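Local coordinates for diol-dehydratase (Roseburia inulinivorans, PDB 5I2A), which probably catalyses the B12-independent dehydration of diols such as 1,2-propanediol, as a member of the glycyl radical enzyme family, at residues E233-A238 / Q242-I247; A248-N253 / S261-C266; R460-V465 / D563-I568; E491-Y496 / D664-E669. All coordinates share one frame; numbering follows the deposited sequence. Where two conformers were deposited one is given.

How the contacts relate
Coming from the N terminus, contact 1 is met first: it folds the bend that follows helix 200-233 back onto the start of helix 238-253. Contact 2 closes the next loop, joining the far end of that helix to helix 262-279, so the two come in series and touch through Thr-246 and Gln-263. Contacts 3 and 4 lie on the opposite side of the chain's centre, their centres about 57 to 67 Å from those of the first pair. They cross: contact 3 bridges 460-465 to 563-568, while contact 4 starts inside that loop at 491-496 and ends beyond it at 664-669. With centres about 9 Å apart, they unite four helices in one cluster.

Contact 1 of 4, residues E233-A238 / Q242-I247; sequences EKETDA and QELLTI
Gln-242 meets Ala-238 through the backbone: Gln-242 N donates to Ala-238 O over 3.2 Å, nearly straight at the hydrogen (161°), as the first-turn bond of helix 238-253. The aliphatic part of the glutamine leans over the same carbonyl, Gln-242 CG lying 3.7 Å from Ala-238 O, and a flexible polar chain suits this exposed position. Glu-243 makes its salt bridges outside the contact, with Arg-240 and Arg-14. Leu-244 then points at the loop, its CD1 4.1 Å from Glu-235 CB; being buried, it also rests on Met-231 and Ala-232 of helix 200-233, a place for a branched apolar chain. Glu-235 can offer only its methylene there, because CG stands opposite the backbone N (chi1 177°) and the bend at chi2 carries the carboxylate forward, toward Asp-237. Its OE2 accepts from Asp-237 N at 2.9 Å, on the anti side of the carboxylate and 20° out of plane. Asp-237, the N-cap, in turn receives Arg-240 N on OD1. The chemistry is thus divided: backbone and carboxylate bonds shape the turn between two helices, while the leucine supplies a small apolar contact at Glu-235 CB.

Contact 2 of 4, residues A248-N253 / S261-C266; sequences ARVCKN and SFQEAC
Glu-264 OE1 accepts from the backbone N of Glu-260, just ahead of the helix, and also from Asn-253 ND2 across the contact, at 2.9 Å. The asparagine bond is bent, 135° at the hydrogen, and its nitrogen approaches from above the carboxylate, 43° out of that plane. Asn-253 was modelled in two conformers and the bond is described for one, so its constancy is doubtful. An extended glutamate suits the site because its methylenes pack while its carboxylate bonds: Glu-264 CG lies 4.0 Å from Val-250 CG1 and equally far from Val-250 CG2, the two chains running alongside one another and pointing opposite ways. Val-250, compact and beta-branched, thereby presents both methyls to the neighbouring helix, and CG2 also meets Gln-263 CG at 4.0 Å. Gln-263 lies across it and sends its amide oxygen on to Tyr-311. Replacing Glu-264 with an alanine would probably leave Glu-260 N without its acceptor and open a gap beside the Val-250 methyls. Glu-264 N is itself held at the helix start, donating to Ser-261 OG over 3.0 Å. A serine N-cap thus starts the second helix of a helix-loop-helix unit, in which the axes of the short segments 248-253 and 262-266 approach to 9.6 Å and cross at -61°.

Contact 3 of 4, residues R460-V465 / D563-I568; sequences RPLEMV and DSLYTI
Leu-462 reaches Ser-564 through its torsions: chi1 of 177° sets CG opposite the backbone N, and chi2 of 64° then divides the two methyls between two neighbours on the facing helix. Leu-462 CD2 comes up against Ser-564 CB at 3.5 Å, a snug meeting of methyl and methylene. The other branch, Leu-462 CD1, meets Leu-565 CD2 more loosely at 4.3 Å. Serine suits the place because it is small enough to let the leucine in, and its hydroxyl is occupied within its own helix: Ser-564 OG is hydrogen-bonded to Asn-560 O, while Leu-462 CD2 stays 3.8 Å from Ser-564 OG. Both helices directly follow strands that pair in parallel: strand 454-457 precedes helix 459-467, and strand 548-556 precedes helix 558-574. Leucine and serine therefore join the helices of two adjacent beta-alpha units, consistent with the alpha/beta barrel of glycyl radical enzymes. Leu-565 reaches Leu-462 only with its terminal methyl CD2; the same residue also touches Met-493 of helix 489-521, which packs against this pair. On another flank of 460-465, a salt bridge one turn long braces the helix. Arg-460 NE donates to Glu-463 OE1 over 3.1 Å, with the oxygen close to the guanidinium plane but the nitrogen well above that of the carboxylate, and Arg-460 NH2 adds a weak bond to the same oxygen. Arg-460 NH1 is left to bond His-151 O, so this buried guanidinium has partners on different nitrogens.

Contact 4 of 4, residues E491-Y496 / D664-E669; sequences EFMEAY and DELARE
Helices 489-521 and 661-678 meet here through one reaching chain, Met-493, whose terminal methyl settles on Glu-669. Met-493 CE stands 3.4 Å from Glu-669 CD and directly above the carboxylate plane, with Glu-669 OE2 also at 3.4 Å and OE1 somewhat farther, at 3.8 Å. The methyl thus covers the flat face of the group and leaves its oxygens directed elsewhere, so the touch is one of van der Waals packing, with at most a slight attraction between the methyl hydrogens and the negative charge. Glutamate suits the edge of the contact: with CG opposite the backbone N and the rest of the chain extended, it can lay its carboxylate over the methionine while remaining exposed. Leu-666, one turn earlier and buried, completes the seat, its CD2 4.4 Å from Met-493 CE. Methionine is a fitting choice, for the backbones are far apart, with the nearest CA atoms, those of Met-493 and Glu-669, 9.7 Å from each other, and a long, flexible unbranched chain is well able to span the space. Around it the helices form a cluster, since 558-574 and 459-467 press on the same helix 489-521, all within the pyruvate formate lyase-like part of the protein. Phe-673 of helix 661-678 touches Met-493 too. Perhaps because of this surrounding, chi1 of the methionine, -96°, is well off a staggered value, and further bends at chi2 and chi3 bring CE round onto the glutamate.

Contact 1 of 4, residues E233-A238 / Q242-I247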
loop_
_atom_site.group_PDB
_atom_site.type_symbol
_atom_site.label_atom_id
_atom_site.label_comp_id
_atom_site.label_asym_id
_atom_site.label_seq_id
_atom_site.Cartn_x
_atom_site.Cartn_y
_atom_site.Cartn_z
ATOM N N GLU A 233 -38.635 21.063 23.197
ATOM C CA GLU A 233 -39.789 20.587 23.943
ATOM C C GLU A 233 -39.710 20.971 25.424
ATOM O O GLU A 233 -40.733 21.161 26.065
ATOM C CB GLU A 233 -39.941 19.067 23.783
ATOM C CG GLU A 233 -41.239 18.488 24.341
ATOM C CD GLU A 233 -42.497 19.111 23.736
ATOM O OE1 GLU A 233 -43.529 19.166 24.445
ATOM O OE2 GLU A 233 -42.462 19.540 22.562
ATOM N N LYS A 234 -38.510 21.121 25.967
ATOM C CA LYS A 234 -38.394 21.472 27.380
ATOM C C LYS A 234 -37.919 22.914 27.597
ATOM O O LYS A 234 -37.561 23.292 28.705
ATOM C CB LYS A 234 -37.458 20.496 28.099
ATOM C CG LYS A 234 -36.045 20.496 27.581
ATOM C CD LYS A 234 -35.152 19.503 28.325
ATOM C CE LYS A 234 -35.536 18.060 28.047
ATOM N NZ LYS A 234 -34.638 17.096 28.752
ATOM N N GLU A 235 -37.930 23.715 26.539
ATOM C CA GLU A 235 -37.497 25.105 26.632
ATOM C C GLU A 235 -38.680 26.010 27.003
ATOM O O GLU A 235 -39.679 26.064 26.283
ATOM C CB GLU A 235 -36.865 25.556 25.307
ATOM C CG GLU A 235 -36.428 27.019 25.257
ATOM C CD GLU A 235 -35.477 27.386 26.383
ATOM O OE1 GLU A 235 -34.461 26.694 26.577
ATOM O OE2 GLU A 235 -35.762 28.358 27.099
ATOM N N THR A 236 -38.556 26.719 28.122
ATOM C CA THR A 236 -39.621 27.600 28.610
ATOM C C THR A 236 -39.615 28.977 27.953
ATOM O O THR A 236 -40.663 29.611 27.822
ATOM C CB THR A 236 -39.531 27.799 30.127
ATOM O OG1 THR A 236 -38.257 28.365 30.455
ATOM C CG2 THR A 236 -39.704 26.469 30.848
ATOM N N ASP A 237 -38.440 29.444 27.546
ATOM C CA ASP A 237 -38.352 30.709 26.830
ATOM C C ASP A 237 -38.887 30.555 25.411
ATOM O O ASP A 237 -38.365 29.773 24.619
ATOM C CB ASP A 237 -36.915 31.217 26.801
ATOM C CG ASP A 237 -36.810 32.611 26.240
ATOM O OD1 ASP A 237 -36.823 32.763 25.008
ATOM O OD2 ASP A 237 -36.737 33.563 27.038
ATOM N N ALA A 238 -39.924 31.313 25.088
ATOM C CA ALA A 238 -40.630 31.130 23.832
ATOM C C ALA A 238 -39.764 31.444 22.615
ATOM O O ALA A 238 -39.855 30.756 21.598
ATOM C CB ALA A 238 -41.886 31.986 23.807
ATOM N N GLN A 242 -38.305 28.701 19.624
ATOM C CA GLN A 242 -38.386 28.873 18.175
ATOM C C GLN A 242 -37.015 28.764 17.505
ATOM O O GLN A 242 -36.917 28.271 16.384
ATOM C CB GLN A 242 -39.014 30.220 17.813
ATOM C CG GLN A 242 -40.527 30.269 18.018
ATOM C CD GLN A 242 -41.229 29.049 17.460
ATOM O OE1 GLN A 242 -41.052 28.693 16.292
ATOM N NE2 GLN A 242 -42.027 28.392 18.295
ATOM N N GLU A 243 -35.972 29.246 18.177
ATOM C CA GLU A 243 -34.627 29.169 17.615
ATOM C C GLU A 243 -34.230 27.705 17.489
ATOM O O GLU A 243 -33.705 27.289 16.462
ATOM C CB GLU A 243 -33.614 29.950 18.464
ATOM C CG GLU A 243 -33.755 31.466 18.309
ATOM C CD GLU A 243 -32.835 32.244 19.222
ATOM O OE1 GLU A 243 -32.161 31.622 20.057
ATOM O OE2 GLU A 243 -32.777 33.487 19.097
ATOM N N LEU A 244 -34.527 26.928 18.527
ATOM C CA LEU A 244 -34.240 25.504 18.531
ATOM C C LEU A 244 -35.020 24.776 17.449
ATOM O O LEU A 244 -34.488 23.864 16.804
ATOM C CB LEU A 244 -34.544 24.902 19.901
ATOM C CG LEU A 244 -33.527 25.283 20.977
ATOM C CD1 LEU A 244 -34.077 25.063 22.377
ATOM C CD2 LEU A 244 -32.223 24.506 20.789
ATOM N N LEU A 245 -36.273 25.174 17.236
ATOM C CA LEU A 245 -37.083 24.532 16.203
ATOM C C LEU A 245 -36.545 24.850 14.813
ATOM O O LEU A 245 -36.616 24.014 13.917
ATOM C CB LEU A 245 -38.555 24.943 16.306
ATOM C CG LEU A 245 -39.362 24.328 17.455
ATOM C CD1 LEU A 245 -40.725 24.993 17.532
ATOM C CD2 LEU A 245 -39.505 22.812 17.276
ATOM N N THR A 246 -36.010 26.054 14.632
ATOM C CA THR A 246 -35.391 26.404 13.357
ATOM C C THR A 246 -34.125 25.557 13.140
ATOM O O THR A 246 -33.905 25.032 12.052
ATOM C CB THR A 246 -35.039 27.900 13.272
ATOM O OG1 THR A 246 -36.242 28.677 13.285
ATOM C CG2 THR A 246 -34.276 28.196 11.978
ATOM N N ILE A 247 -33.324 25.408 14.193
ATOM C CA ILE A 247 -32.118 24.584 14.141
ATOM C C ILE A 247 -32.469 23.163 13.679
ATOM O O ILE A 247 -31.802 22.603 12.805
ATOM C CB ILE A 247 -31.390 24.549 15.517
ATOM C CG1 ILE A 247 -30.726 25.892 15.800
ATOM C CG2 ILE A 247 -30.326 23.479 15.546
ATOM C CD1 ILE A 247 -30.214 26.023 17.220
#

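Contact 2 of 4, residues A248-N253 / S261-C266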
loop_
_atom_site.group_PDB
_atom_site.type_symbol
_atom_site.label_atom_id
_atom_site.label_comp_id
_atom_site.label_asym_id
_atom_site.label_seq_id
_atom_site.Cartn_x
_atom_site.Cartn_y
_atom_site.Cartn_z
ATOM N N ALA A 248 -33.537 22.602 14.233
ATOM C CA ALA A 248 -33.968 21.258 13.858
ATOM C C ALA A 248 -34.336 21.175 12.385
ATOM O O ALA A 248 -33.966 20.217 11.713
ATOM C CB ALA A 248 -35.141 20.803 14.719
ATOM N N ARG A 249 -35.053 22.174 11.874
ATOM C CA ARG A 249 -35.416 22.183 10.455
ATOM C C ARG A 249 -34.173 22.305 9.572
ATOM O O ARG A 249 -34.065 21.637 8.545
ATOM C CB ARG A 249 -36.398 23.327 10.129
ATOM C CG ARG A 249 -37.807 23.136 10.721
ATOM C CD ARG A 249 -38.828 24.149 10.171
ATOM N NE ARG A 249 -38.385 25.529 10.355
ATOM C CZ ARG A 249 -38.622 26.262 11.441
ATOM N NH1 ARG A 249 -39.318 25.755 12.453
ATOM N NH2 ARG A 249 -38.161 27.506 11.512
ATOM N N VAL A 250 -33.246 23.162 9.974
ATOM C CA VAL A 250 -32.033 23.388 9.194
ATOM C C VAL A 250 -31.180 22.105 9.123
ATOM O O VAL A 250 -30.758 21.691 8.052
ATOM C CB VAL A 250 -31.203 24.547 9.786
ATOM C CG1 VAL A 250 -29.791 24.533 9.226
ATOM C CG2 VAL A 250 -31.890 25.885 9.506
ATOM N N CYS A 251 -30.963 21.470 10.267
ATOM C CA CYS A 251 -30.082 20.306 10.325
ATOM C C CYS A 251 -30.668 19.063 9.656
ATOM O O CYS A 251 -29.931 18.125 9.342
ATOM C CB CYS A 251 -29.716 19.987 11.767
ATOM S SG CYS A 251 -28.676 21.257 12.543
ATOM N N LYS A 252 -31.982 19.049 9.439
ATOM C CA LYS A 252 -32.598 17.982 8.654
ATOM C C LYS A 252 -32.374 18.172 7.162
ATOM O O LYS A 252 -32.525 17.232 6.399
ATOM C CB LYS A 252 -34.104 17.893 8.910
ATOM C CG LYS A 252 -34.515 17.267 10.222
ATOM C CD LYS A 252 -36.044 17.260 10.302
ATOM C CE LYS A 252 -36.542 17.100 11.721
ATOM N NZ LYS A 252 -36.382 15.708 12.227
ATOM N N ASN A 253 -32.039 19.391 6.742
ATOM C CA ASN A 253 -31.830 19.656 5.320
ATOM C C ASN A 253 -30.358 19.689 4.918
ATOM O O ASN A 253 -30.005 19.215 3.839
ATOM C CB ASN A 253 -32.492 20.975 4.903
ATOM C CG ASN A 253 -32.808 21.025 3.410
ATOM O OD1 ASN A 253 -33.558 20.186 2.906
ATOM N ND2 ASN A 253 -32.260 22.018 2.702
ATOM N N SER A 261 -31.360 28.492 2.333
ATOM C CA SER A 261 -31.388 29.769 3.033
ATOM C C SER A 261 -29.987 30.154 3.477
ATOM O O SER A 261 -29.072 29.328 3.423
ATOM C CB SER A 261 -32.315 29.704 4.246
ATOM O OG SER A 261 -31.752 28.903 5.263
ATOM N N PHE A 262 -29.812 31.399 3.919
ATOM C CA PHE A 262 -28.504 31.817 4.373
ATOM C C PHE A 262 -28.145 31.038 5.634
ATOM O O PHE A 262 -27.005 30.619 5.791
ATOM C CB PHE A 262 -28.435 33.327 4.628
ATOM C CG PHE A 262 -27.054 33.816 4.978
ATOM C CD1 PHE A 262 -26.017 33.714 4.063
ATOM C CD2 PHE A 262 -26.789 34.367 6.220
ATOM C CE1 PHE A 262 -24.737 34.160 4.381
ATOM C CE2 PHE A 262 -25.513 34.821 6.548
ATOM C CZ PHE A 262 -24.486 34.714 5.621
ATOM N N GLN A 263 -29.109 30.824 6.527
ATOM C CA GLN A 263 -28.792 30.075 7.735
ATOM C C GLN A 263 -28.422 28.619 7.380
ATOM O O GLN A 263 -27.518 28.043 7.987
ATOM C CB GLN A 263 -29.943 30.099 8.746
ATOM C CG GLN A 263 -29.652 29.227 9.978
ATOM C CD GLN A 263 -30.542 29.539 11.172
ATOM O OE1 GLN A 263 -31.350 30.460 11.133
ATOM N NE2 GLN A 263 -30.411 28.748 12.231
ATOM N N GLU A 264 -29.114 28.033 6.406
ATOM C CA GLU A 264 -28.772 26.678 5.952
ATOM C C GLU A 264 -27.355 26.643 5.359
ATOM O O GLU A 264 -26.598 25.716 5.631
ATOM C CB GLU A 264 -29.791 26.164 4.941
ATOM C CG GLU A 264 -31.049 25.622 5.608
ATOM C CD GLU A 264 -32.010 24.925 4.651
ATOM O OE1 GLU A 264 -31.677 24.725 3.460
ATOM O OE2 GLU A 264 -33.107 24.561 5.114
ATOM N N ALA A 265 -26.998 27.663 4.585
ATOM C CA ALA A 265 -25.657 27.775 4.038
ATOM C C ALA A 265 -24.629 27.866 5.163
ATOM O O ALA A 265 -23.611 27.191 5.115
ATOM C CB ALA A 265 -25.549 28.972 3.117
ATOM N N CYS A 266 -24.915 28.674 6.183
ATOM C CA CYS A 266 -24.013 28.829 7.323
ATOM C C CYS A 266 -23.827 27.526 8.092
ATOM O O CYS A 266 -22.703 27.173 8.472
ATOM C CB CYS A 266 -24.525 29.904 8.290
ATOM S SG CYS A 266 -24.360 31.575 7.666
#

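Contact 3 of 4, residues R460-V465 / D563-I568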
loop_
_atom_site.group_PDB
_atom_site.type_symbol
_atom_site.label_atom_id
_atom_site.label_comp_id
_atom_site.label_asym_id
_atom_site.label_seq_id
_atom_site.Cartn_x
_atom_site.Cartn_y
_atom_site.Cartn_z
ATOM N N ARG A 460 21.398 26.824 11.266
ATOM C CA ARG A 460 22.177 25.671 11.716
ATOM C C ARG A 460 23.244 25.254 10.676
ATOM O O ARG A 460 24.379 24.991 11.063
ATOM C CB ARG A 460 21.263 24.508 12.101
ATOM C CG ARG A 460 20.430 24.796 13.372
ATOM C CD ARG A 460 20.840 23.879 14.551
ATOM N NE ARG A 460 22.155 24.238 15.019
ATOM C CZ ARG A 460 23.040 23.436 15.592
ATOM N NH1 ARG A 460 22.792 22.150 15.817
ATOM N NH2 ARG A 460 24.202 23.959 15.946
ATOM N N PRO A 461 22.900 25.229 9.365
ATOM C CA PRO A 461 23.962 25.017 8.375
ATOM C C PRO A 461 25.062 26.075 8.427
ATOM O O PRO A 461 26.205 25.752 8.111
ATOM C CB PRO A 461 23.209 25.088 7.036
ATOM C CG PRO A 461 21.857 24.566 7.374
ATOM C CD PRO A 461 21.577 25.225 8.718
ATOM N N LEU A 462 24.729 27.301 8.831
ATOM C CA LEU A 462 25.745 28.342 8.987
ATOM C C LEU A 462 26.696 27.996 10.141
ATOM O O LEU A 462 27.910 28.093 10.006
ATOM C CB LEU A 462 25.100 29.715 9.231
ATOM C CG LEU A 462 26.083 30.869 9.474
ATOM C CD1 LEU A 462 26.948 31.123 8.244
ATOM C CD2 LEU A 462 25.330 32.139 9.866
ATOM N N GLU A 463 26.136 27.594 11.270
ATOM C CA GLU A 463 26.949 27.129 12.389
ATOM C C GLU A 463 27.846 25.960 11.983
ATOM O O GLU A 463 28.978 25.865 12.443
ATOM C CB GLU A 463 26.073 26.721 13.564
ATOM C CG GLU A 463 25.404 27.887 14.261
ATOM C CD GLU A 463 24.739 27.469 15.559
ATOM O OE1 GLU A 463 23.621 26.916 15.517
ATOM O OE2 GLU A 463 25.346 27.670 16.620
ATOM N N MET A 464 27.352 25.088 11.104
ATOM C CA MET A 464 28.151 23.954 10.650
ATOM C C MET A 464 29.346 24.390 9.796
ATOM O O MET A 464 30.356 23.694 9.742
ATOM C CB MET A 464 27.293 22.953 9.872
ATOM C CG MET A 464 26.319 22.149 10.734
ATOM S SD MET A 464 27.044 21.287 12.162
ATOM C CE MET A 464 26.706 22.439 13.497
ATOM N N VAL A 465 29.255 25.537 9.139
ATOM C CA VAL A 465 30.414 25.999 8.382
ATOM C C VAL A 465 31.557 26.312 9.351
ATOM O O VAL A 465 32.703 25.956 9.091
ATOM C CB VAL A 465 30.106 27.230 7.512
ATOM C CG1 VAL A 465 31.368 27.688 6.767
ATOM C CG2 VAL A 465 29.011 26.901 6.511
ATOM N N ASP A 563 22.777 39.066 7.582
ATOM C CA ASP A 563 23.609 39.935 8.397
ATOM C C ASP A 563 24.877 39.211 8.839
ATOM O O ASP A 563 25.960 39.802 8.856
ATOM C CB ASP A 563 22.831 40.438 9.603
ATOM C CG ASP A 563 21.811 41.518 9.240
ATOM O OD1 ASP A 563 22.042 42.277 8.272
ATOM O OD2 ASP A 563 20.779 41.602 9.928
ATOM N N SER A 564 24.736 37.931 9.188
ATOM C CA SER A 564 25.886 37.090 9.528
ATOM C C SER A 564 26.909 37.041 8.398
ATOM O O SER A 564 28.111 37.242 8.623
ATOM C CB SER A 564 25.437 35.668 9.878
ATOM O OG SER A 564 24.804 35.648 11.148
ATOM N N LEU A 565 26.430 36.781 7.188
ATOM C CA LEU A 565 27.311 36.718 6.033
ATOM C C LEU A 565 27.951 38.081 5.761
ATOM O O LEU A 565 29.113 38.153 5.370
ATOM C CB LEU A 565 26.556 36.238 4.795
ATOM C CG LEU A 565 26.039 34.798 4.817
ATOM C CD1 LEU A 565 25.205 34.551 3.590
ATOM C CD2 LEU A 565 27.195 33.800 4.883
ATOM N N TYR A 566 27.195 39.153 5.963
ATOM C CA TYR A 566 27.746 40.489 5.794
ATOM C C TYR A 566 28.883 40.760 6.799
ATOM O O TYR A 566 29.932 41.254 6.427
ATOM C CB TYR A 566 26.651 41.548 5.927
ATOM C CG TYR A 566 27.148 42.940 5.615
ATOM C CD1 TYR A 566 27.333 43.354 4.300
ATOM C CD2 TYR A 566 27.455 43.831 6.633
ATOM C CE1 TYR A 566 27.797 44.625 4.007
ATOM C CE2 TYR A 566 27.919 45.105 6.349
ATOM C CZ TYR A 566 28.087 45.493 5.036
ATOM O OH TYR A 566 28.554 46.745 4.754
ATOM N N THR A 567 28.660 40.439 8.067
ATOM C CA THR A 567 29.714 40.511 9.075
ATOM C C THR A 567 31.001 39.809 8.617
ATOM O O THR A 567 32.100 40.371 8.678
ATOM C CB THR A 567 29.263 39.881 10.382
ATOM O OG1 THR A 567 28.326 40.747 11.027
ATOM C CG2 THR A 567 30.460 39.618 11.312
ATOM N N ILE A 568 30.841 38.584 8.137
ATOM C CA ILE A 568 31.972 37.759 7.735
ATOM C C ILE A 568 32.687 38.361 6.539
ATOM O O ILE A 568 33.911 38.465 6.529
ATOM C CB ILE A 568 31.522 36.332 7.410
ATOM C CG1 ILE A 568 31.007 35.661 8.689
ATOM C CG2 ILE A 568 32.665 35.522 6.796
ATOM C CD1 ILE A 568 30.097 34.493 8.435
#

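Contact 4 of 4, residues E491-Y496 / D664-E669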
loop_
_atom_site.group_PDB
_atom_site.type_symbol
_atom_site.label_atom_id
_atom_site.label_comp_id
_atom_site.label_asym_id
_atom_site.label_seq_id
_atom_site.Cartn_x
_atom_site.Cartn_y
_atom_site.Cartn_z
ATOM N N GLU A 491 34.498 31.335 -0.789
ATOM C CA GLU A 491 34.730 29.970 -0.308
ATOM C C GLU A 491 33.864 29.642 0.905
ATOM O O GLU A 491 33.359 28.526 1.038
ATOM C CB GLU A 491 36.200 29.753 0.050
ATOM C CG GLU A 491 37.090 29.388 -1.132
ATOM C CD GLU A 491 38.540 29.189 -0.721
ATOM O OE1 GLU A 491 39.428 29.651 -1.461
ATOM O OE2 GLU A 491 38.788 28.579 0.340
ATOM N N PHE A 492 33.718 30.613 1.796
ATOM C CA PHE A 492 32.816 30.461 2.928
ATOM C C PHE A 492 31.386 30.286 2.415
ATOM O O PHE A 492 30.688 29.389 2.854
ATOM C CB PHE A 492 32.914 31.663 3.869
ATOM C CG PHE A 492 32.129 31.505 5.153
ATOM C CD1 PHE A 492 30.752 31.689 5.173
ATOM C CD2 PHE A 492 32.772 31.207 6.339
ATOM C CE1 PHE A 492 30.027 31.544 6.343
ATOM C CE2 PHE A 492 32.061 31.074 7.520
ATOM C CZ PHE A 492 30.681 31.238 7.518
ATOM N N MET A 493 30.964 31.150 1.490
ATOM C CA MET A 493 29.606 31.104 0.934
ATOM C C MET A 493 29.300 29.756 0.321
ATOM O O MET A 493 28.213 29.216 0.507
ATOM C CB MET A 493 29.402 32.184 -0.135
ATOM C CG MET A 493 28.765 33.452 0.367
ATOM S SD MET A 493 27.081 33.227 0.960
ATOM C CE MET A 493 26.122 34.095 -0.259
ATOM N N GLU A 494 30.269 29.230 -0.427
ATOM C CA GLU A 494 30.138 27.938 -1.069
ATOM C C GLU A 494 30.004 26.819 -0.033
ATOM O O GLU A 494 29.200 25.903 -0.199
ATOM C CB GLU A 494 31.330 27.692 -2.001
ATOM C CG GLU A 494 31.356 26.322 -2.656
ATOM C CD GLU A 494 30.144 26.049 -3.539
ATOM O OE1 GLU A 494 29.439 26.995 -3.932
ATOM O OE2 GLU A 494 29.894 24.869 -3.844
ATOM N N ALA A 495 30.778 26.899 1.042
ATOM C CA ALA A 495 30.635 25.945 2.131
ATOM C C ALA A 495 29.215 26.005 2.731
ATOM O O ALA A 495 28.605 24.971 3.011
ATOM C CB ALA A 495 31.685 26.206 3.207
ATOM N N TYR A 496 28.697 27.219 2.918
ATOM C CA TYR A 496 27.345 27.393 3.434
ATOM C C TYR A 496 26.310 26.818 2.471
ATOM O O TYR A 496 25.375 26.140 2.900
ATOM C CB TYR A 496 27.044 28.866 3.708
ATOM C CG TYR A 496 25.632 29.115 4.200
ATOM C CD1 TYR A 496 25.148 28.490 5.345
ATOM C CD2 TYR A 496 24.789 29.977 3.527
ATOM C CE1 TYR A 496 23.851 28.724 5.798
ATOM C CE2 TYR A 496 23.493 30.211 3.969
ATOM C CZ TYR A 496 23.033 29.586 5.094
ATOM O OH TYR A 496 21.754 29.823 5.507
ATOM N N ASP A 664 21.597 43.682 1.539
ATOM C CA ASP A 664 20.369 43.071 1.055
ATOM C C ASP A 664 20.615 42.054 -0.058
ATOM O O ASP A 664 19.858 41.092 -0.193
ATOM C CB ASP A 664 19.396 44.142 0.580
ATOM C CG ASP A 664 18.945 45.064 1.710
ATOM O OD1 ASP A 664 19.207 44.738 2.890
ATOM O OD2 ASP A 664 18.330 46.107 1.419
ATOM N N GLU A 665 21.676 42.249 -0.834
ATOM C CA GLU A 665 21.963 41.336 -1.937
ATOM C C GLU A 665 22.358 39.979 -1.358
ATOM O O GLU A 665 22.072 38.944 -1.944
ATOM C CB GLU A 665 23.064 41.892 -2.860
ATOM C CG GLU A 665 24.479 41.842 -2.258
ATOM C CD GLU A 665 25.551 42.524 -3.117
ATOM O OE1 GLU A 665 25.265 42.908 -4.274
ATOM O OE2 GLU A 665 26.692 42.666 -2.624
ATOM N N LEU A 666 22.998 39.986 -0.193
ATOM C CA LEU A 666 23.336 38.743 0.491
ATOM C C LEU A 666 22.086 38.052 1.050
ATOM O O LEU A 666 22.020 36.836 1.082
ATOM C CB LEU A 666 24.337 38.992 1.612
ATOM C CG LEU A 666 25.735 39.452 1.199
ATOM C CD1 LEU A 666 26.593 39.646 2.428
ATOM C CD2 LEU A 666 26.384 38.453 0.254
ATOM N N ALA A 667 21.102 38.828 1.485
ATOM C CA ALA A 667 19.833 38.249 1.911
ATOM C C ALA A 667 19.171 37.532 0.744
ATOM O O ALA A 667 18.665 36.423 0.904
ATOM C CB ALA A 667 18.917 39.308 2.472
ATOM N N ARG A 668 19.186 38.173 -0.420
ATOM C CA ARG A 668 18.600 37.597 -1.625
ATOM C C ARG A 668 19.333 36.318 -2.013
ATOM O O ARG A 668 18.716 35.295 -2.301
ATOM C CB ARG A 668 18.643 38.599 -2.788
ATOM C CG ARG A 668 18.087 38.072 -4.131
ATOM C CD ARG A 668 18.212 39.137 -5.242
ATOM N NE ARG A 668 17.721 38.696 -6.552
ATOM C CZ ARG A 668 16.449 38.743 -6.947
ATOM N NH1 ARG A 668 15.501 39.186 -6.125
ATOM N NH2 ARG A 668 16.112 38.329 -8.165
ATOM N N GLU A 669 20.655 36.392 -2.018
ATOM C CA GLU A 669 21.489 35.262 -2.414
ATOM C C GLU A 669 21.324 34.089 -1.441
ATOM O O GLU A 669 21.221 32.936 -1.853
ATOM C CB GLU A 669 22.960 35.706 -2.508
ATOM C CG GLU A 669 23.888 34.743 -3.214
ATOM C CD GLU A 669 25.318 35.283 -3.363
ATOM O OE1 GLU A 669 25.542 36.502 -3.186
ATOM O OE2 GLU A 669 26.225 34.475 -3.660
#